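Local coordinates for receptor-like protein kinase ANXUR1 (Arabidopsis thaliana, PDB 6FIG), which is a malectin-like receptor kinase involved in plant reproduction, probably sensing signals outside the cell and phosphorylating proteins on serine or threonine, at residues H74-L78 against G206-T210; Y79-S83 against A120-K124. Numbering follows the deposited sequence.

Contact 1. Residues H74-L78 against G206-T210; sequences HLLRL and GLTRT
Strand 73-80 of the large mixed sheet in the malectin-like domain here meets the loop between strands 185-192 and 212-213, so the contact rests on two side chains, L75 and R77, with no backbone pairing. Residues 74-78 have beta-strand backbone angles, so alternate side chains project toward 206-210; the closest CA pair is L75 to L207, 8.3 Å. L75 (chi1 m, chi2 t) brings CD1 to 4.3 Å from L207 CB, an apolar contact, and 4.0 Å from L207 O. R77, with chi1 m and chi2 and chi3 t, stretches further. Its NH2 donates to L207 O (2.8 Å) and its NH1 to T208 OG1 (3.0 Å), both acceptors near the guanidinium plane. T208 adopts a left-handed backbone (46/35) with chi1 p; its hydroxyl also bonds K20. E125 and E157, on the neighbouring strands, form salt bridges with R77, while R209 pairs with D203. Arginine suits this buried place: carboxylates of the sheet meet its charge, and its remaining hydrogen-bonding capacity ties the loop down.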
loop_
_atom_site.group_PDB
_atom_site.type_symbol
_atom_site.label_atom_id
_atom_site.label_comp_id
_atom_site.label_asym_id
_atom_site.label_seq_id
_atom_site.Cartn_x
_atom_site.Cartn_y
_atom_site.Cartn_z
ATOM N N HIS A 74 -5.235 7.142 13.763
ATOM C CA HIS A 74 -5.417 7.481 12.339
ATOM C C HIS A 74 -4.767 8.753 11.938
ATOM O O HIS A 74 -4.748 9.726 12.706
ATOM C CB HIS A 74 -6.906 7.567 11.999
ATOM C CG HIS A 74 -7.591 6.269 12.143
ATOM N ND1 HIS A 74 -8.020 5.800 13.364
ATOM C CD2 HIS A 74 -7.840 5.291 11.242
ATOM C CE1 HIS A 74 -8.515 4.585 13.205
ATOM N NE2 HIS A 74 -8.409 4.249 11.926
ATOM N N LEU A 75 -4.226 8.763 10.724
ATOM C CA LEU A 75 -3.941 10.001 10.040
ATOM C C LEU A 75 -5.198 10.480 9.336
ATOM O O LEU A 75 -5.915 9.683 8.704
ATOM C CB LEU A 75 -2.860 9.847 8.980
ATOM C CG LEU A 75 -1.437 9.744 9.402
ATOM C CD1 LEU A 75 -0.517 9.526 8.210
ATOM C CD2 LEU A 75 -0.970 10.950 10.216
ATOM N N LEU A 76 -5.485 11.765 9.473
ATOM C CA LEU A 76 -6.569 12.419 8.753
ATOM C C LEU A 76 -5.953 13.544 7.984
ATOM O O LEU A 76 -5.268 14.404 8.583
ATOM C CB LEU A 76 -7.628 12.948 9.711
ATOM C CG LEU A 76 -8.681 13.889 9.124
ATOM C CD1 LEU A 76 -9.591 13.150 8.145
ATOM C CD2 LEU A 76 -9.534 14.499 10.227
ATOM N N ARG A 77 -6.174 13.591 6.677
ATOM C CA ARG A 77 -5.754 14.705 5.868
ATOM C C ARG A 77 -6.936 15.394 5.222
ATOM O O ARG A 77 -7.840 14.722 4.727
ATOM C CB ARG A 77 -4.823 14.273 4.746
ATOM C CG ARG A 77 -3.510 13.732 5.250
ATOM C CD ARG A 77 -2.634 13.259 4.129
ATOM N NE ARG A 77 -1.433 12.650 4.684
ATOM C CZ ARG A 77 -0.841 11.554 4.226
ATOM N NH1 ARG A 77 -1.301 10.884 3.183
ATOM N NH2 ARG A 77 0.231 11.090 4.858
ATOM N N LEU A 78 -6.878 16.709 5.204
ATOM C CA LEU A 78 -7.890 17.551 4.581
ATOM C C LEU A 78 -7.191 18.395 3.522
ATOM O O LEU A 78 -6.218 19.103 3.824
ATOM C CB LEU A 78 -8.545 18.453 5.619
ATOM C CG LEU A 78 -9.166 17.721 6.813
ATOM C CD1 LEU A 78 -9.716 18.711 7.796
ATOM C CD2 LEU A 78 -10.262 16.750 6.385
ATOM N N GLY A 206 3.527 2.390 4.558
ATOM C CA GLY A 206 2.439 2.801 3.642
ATOM C C GLY A 206 1.670 4.064 4.020
ATOM O O GLY A 206 0.499 4.197 3.667
ATOM N N LEU A 207 2.317 5.017 4.711
ATOM C CA LEU A 207 1.609 6.151 5.280
ATOM C C LEU A 207 1.508 7.357 4.334
ATOM O O LEU A 207 0.873 8.338 4.654
ATOM C CB LEU A 207 2.250 6.575 6.612
ATOM C CG LEU A 207 2.193 5.543 7.736
ATOM C CD1 LEU A 207 2.951 6.063 8.956
ATOM C CD2 LEU A 207 0.744 5.220 8.084
ATOM N N THR A 208 2.161 7.260 3.174
ATOM C CA THR A 208 2.163 8.309 2.154
ATOM C C THR A 208 2.395 9.740 2.619
ATOM O O THR A 208 1.871 10.691 2.038
ATOM C CB THR A 208 0.948 8.211 1.179
ATOM O OG1 THR A 208 -0.294 8.433 1.870
ATOM C CG2 THR A 208 0.934 6.887 0.473
ATOM N N ARG A 209 3.233 9.886 3.648
ATOM C CA ARG A 209 3.713 11.187 4.093
ATOM C C ARG A 209 4.739 11.733 3.104
ATOM O O ARG A 209 5.582 10.998 2.597
ATOM C CB ARG A 209 4.403 11.091 5.450
ATOM C CG ARG A 209 3.508 10.624 6.582
ATOM C CD ARG A 209 4.315 10.150 7.787
ATOM N NE ARG A 209 5.127 9.000 7.443
ATOM C CZ ARG A 209 5.866 8.284 8.293
ATOM N NH1 ARG A 209 5.929 8.580 9.585
ATOM N NH2 ARG A 209 6.585 7.279 7.820
ATOM N N THR A 210 4.657 13.027 2.838
ATOM C CA THR A 210 5.647 13.700 2.026
ATOM C C THR A 210 6.705 14.289 2.957
ATOM O O THR A 210 6.369 14.927 3.938
ATOM C CB THR A 210 4.999 14.805 1.189
ATOM O OG1 THR A 210 3.987 14.207 0.377
ATOM C CG2 THR A 210 6.010 15.460 0.281
#

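Contact 2. Residues Y79-S83 against A120-K124; sequences YFYPS and AYLVK
At the apolar centre, F80 (chi1 m) and L122 (chi1 m, chi2 t) lie side by side on one face of the sheet, CB to CB 4.4 Å. F108 meets the F80 ring and L122 packs on helix 110-117, so large hydrophobic residues suit this buried face. The aliphatic part of K124 extends the same layer, its CG 4.0 Å from F80 CE2 at the ring edge. On the opposite face Y79 (chi1 m) presents its ring to V123 (chi1 t): V123 CG1 sits 4.0 Å from the Y79 ring centroid, 11° off the normal, a CH-pi contact, and V123 CG2 is 3.7 Å from Y79 CD2. The Y79 hydroxyl hydrogen-bonds E157 on strand 151-161. Between these layers the backbones run antiparallel. F80 and L122 are a hydrogen-bonded pair (CA-CA 5.2 Å), F80 N to L122 O and L122 N to F80 O both 2.9 Å; Y79 and V123 are the adjacent non-hydrogen-bonded pair (CA-CA 4.6 Å). Past F80 the regular strand ends. Y81, chi1 t, packs CE1 4.3 Å from A120 CB and anchors its hydroxyl on Y41 O. P82, which has no backbone NH to give, sets its CD 3.6 Å from A120 O. A water closes the polar edge, donating to P82 O (2.7 Å) and A120 O (2.6 Å). Y81 N bonds the side chain of N154, a calcium-site residue. This is the fraying end of an antiparallel strand pair in the beta-rich malectin-like fold, carried on by a water bridge where regular pairing stops.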
loop_
_atom_site.group_PDB
_atom_site.type_symbol
_atom_site.label_atom_id
_atom_site.label_comp_id
_atom_site.label_asym_id
_atom_site.label_seq_id
_atom_site.Cartn_x
_atom_site.Cartn_y
_atom_site.Cartn_z
ATOM N N TYR A 79 -7.675 18.304 2.283
ATOM C CA TYR A 79 -7.088 18.994 1.126
ATOM C C TYR A 79 -7.985 20.158 0.729
ATOM O O TYR A 79 -9.193 19.964 0.529
ATOM C CB TYR A 79 -6.969 18.044 -0.074
ATOM C CG TYR A 79 -5.969 16.909 0.089
ATOM C CD1 TYR A 79 -6.179 15.872 0.991
ATOM C CD2 TYR A 79 -4.806 16.877 -0.683
ATOM C CE1 TYR A 79 -5.253 14.844 1.143
ATOM C CE2 TYR A 79 -3.878 15.844 -0.558
ATOM C CZ TYR A 79 -4.107 14.829 0.348
ATOM O OH TYR A 79 -3.164 13.823 0.448
ATOM N N PHE A 80 -7.387 21.332 0.577
ATOM C CA PHE A 80 -8.110 22.535 0.202
ATOM C C PHE A 80 -7.435 23.260 -0.957
ATOM O O PHE A 80 -6.217 23.447 -0.958
ATOM C CB PHE A 80 -8.160 23.483 1.387
ATOM C CG PHE A 80 -8.823 22.913 2.604
ATOM C CD1 PHE A 80 -10.192 22.786 2.663
ATOM C CD2 PHE A 80 -8.060 22.499 3.707
ATOM C CE1 PHE A 80 -10.800 22.269 3.800
ATOM C CE2 PHE A 80 -8.667 21.987 4.837
ATOM C CZ PHE A 80 -10.038 21.877 4.889
ATOM N N TYR A 81 -8.243 23.672 -1.926
ATOM C CA TYR A 81 -7.792 24.478 -3.062
ATOM C C TYR A 81 -8.747 25.679 -3.182
ATOM O O TYR A 81 -9.790 25.556 -3.815
ATOM C CB TYR A 81 -7.810 23.635 -4.337
ATOM C CG TYR A 81 -7.432 24.406 -5.577
ATOM C CD1 TYR A 81 -6.196 25.031 -5.669
ATOM C CD2 TYR A 81 -8.301 24.503 -6.662
ATOM C CE1 TYR A 81 -5.840 25.749 -6.807
ATOM C CE2 TYR A 81 -7.952 25.215 -7.808
ATOM C CZ TYR A 81 -6.717 25.833 -7.873
ATOM O OH TYR A 81 -6.388 26.545 -9.020
ATOM N N PRO A 82 -8.408 26.824 -2.552
ATOM C CA PRO A 82 -9.312 27.970 -2.661
ATOM C C PRO A 82 -9.398 28.480 -4.092
ATOM O O PRO A 82 -8.378 28.695 -4.741
ATOM C CB PRO A 82 -8.702 29.018 -1.719
ATOM C CG PRO A 82 -7.314 28.579 -1.452
ATOM C CD PRO A 82 -7.263 27.100 -1.663
ATOM N N SER A 83 -10.629 28.643 -4.569
ATOM C CA SER A 83 -10.919 29.127 -5.926
ATOM C C SER A 83 -12.388 29.526 -5.968
ATOM O O SER A 83 -13.087 29.438 -4.957
ATOM C CB SER A 83 -10.652 28.029 -6.962
ATOM O OG SER A 83 -10.795 28.514 -8.288
ATOM N N ALA A 120 -0.838 27.770 -3.479
ATOM C CA ALA A 120 -2.202 27.769 -4.029
ATOM C C ALA A 120 -3.118 26.690 -3.436
ATOM O O ALA A 120 -4.328 26.714 -3.685
ATOM C CB ALA A 120 -2.162 27.636 -5.543
ATOM N N TYR A 121 -2.558 25.765 -2.668
ATOM C CA TYR A 121 -3.308 24.659 -2.052
ATOM C C TYR A 121 -2.751 24.353 -0.658
ATOM O O TYR A 121 -1.627 24.742 -0.340
ATOM C CB TYR A 121 -3.234 23.415 -2.949
ATOM C CG TYR A 121 -1.827 22.922 -3.164
ATOM C CD1 TYR A 121 -1.017 23.483 -4.148
ATOM C CD2 TYR A 121 -1.287 21.931 -2.354
ATOM C CE1 TYR A 121 0.286 23.054 -4.332
ATOM C CE2 TYR A 121 0.020 21.495 -2.528
ATOM C CZ TYR A 121 0.795 22.061 -3.519
ATOM O OH TYR A 121 2.092 21.638 -3.706
ATOM N N LEU A 122 -3.541 23.664 0.160
ATOM C CA LEU A 122 -3.158 23.290 1.533
ATOM C C LEU A 122 -3.507 21.840 1.777
ATOM O O LEU A 122 -4.539 21.360 1.305
ATOM C CB LEU A 122 -3.941 24.102 2.579
ATOM C CG LEU A 122 -3.917 25.618 2.488
ATOM C CD1 LEU A 122 -4.940 26.224 3.433
ATOM C CD2 LEU A 122 -2.535 26.176 2.773
ATOM N N VAL A 123 -2.661 21.149 2.545
ATOM C CA VAL A 123 -2.991 19.847 3.083
ATOM C C VAL A 123 -2.796 19.942 4.600
ATOM O O VAL A 123 -1.671 20.157 5.085
ATOM C CB VAL A 123 -2.126 18.708 2.519
ATOM C CG1 VAL A 123 -2.633 17.363 3.023
ATOM C CG2 VAL A 123 -2.073 18.755 0.994
ATOM N N LYS A 124 -3.881 19.835 5.342
ATOM C CA LYS A 124 -3.844 19.803 6.786
ATOM C C LYS A 124 -3.790 18.340 7.178
ATOM O O LYS A 124 -4.585 17.547 6.698
ATOM C CB LYS A 124 -5.086 20.452 7.401
ATOM C CG LYS A 124 -5.326 21.905 7.034
ATOM C CD LYS A 124 -4.379 22.850 7.719
ATOM C CE LYS A 124 -4.867 24.280 7.506
ATOM N NZ LYS A 124 -4.075 25.298 8.214
HETATM O O HOH W 1 -5.715 28.609 -4.896
#

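Strand 73-80 serves both contacts, and contact 2 is nested within the long chain excursion that contact 1 closes. The two meet where L78 N probably bonds K124 O, 2.9 Å, extending the pairing of strands 73-80 and 122-128. Contact 1 is the more buried, with four of five touching residues buried against four of nine in contact 2; its centre also lies nearer that of the chain, about 10 Å against about 15 Å. Across contact 1 the hydrogen bonds all come from the side chain of R77, whose charge needs acidic partners so deep inside. Contact 2 joins sheet neighbours through main-chain bonds and apolar faces, and comes to the surface at V123. The second subunit touches the loop of contact 1, whereas no other protein chain of the assembly touches the segments of contact 2.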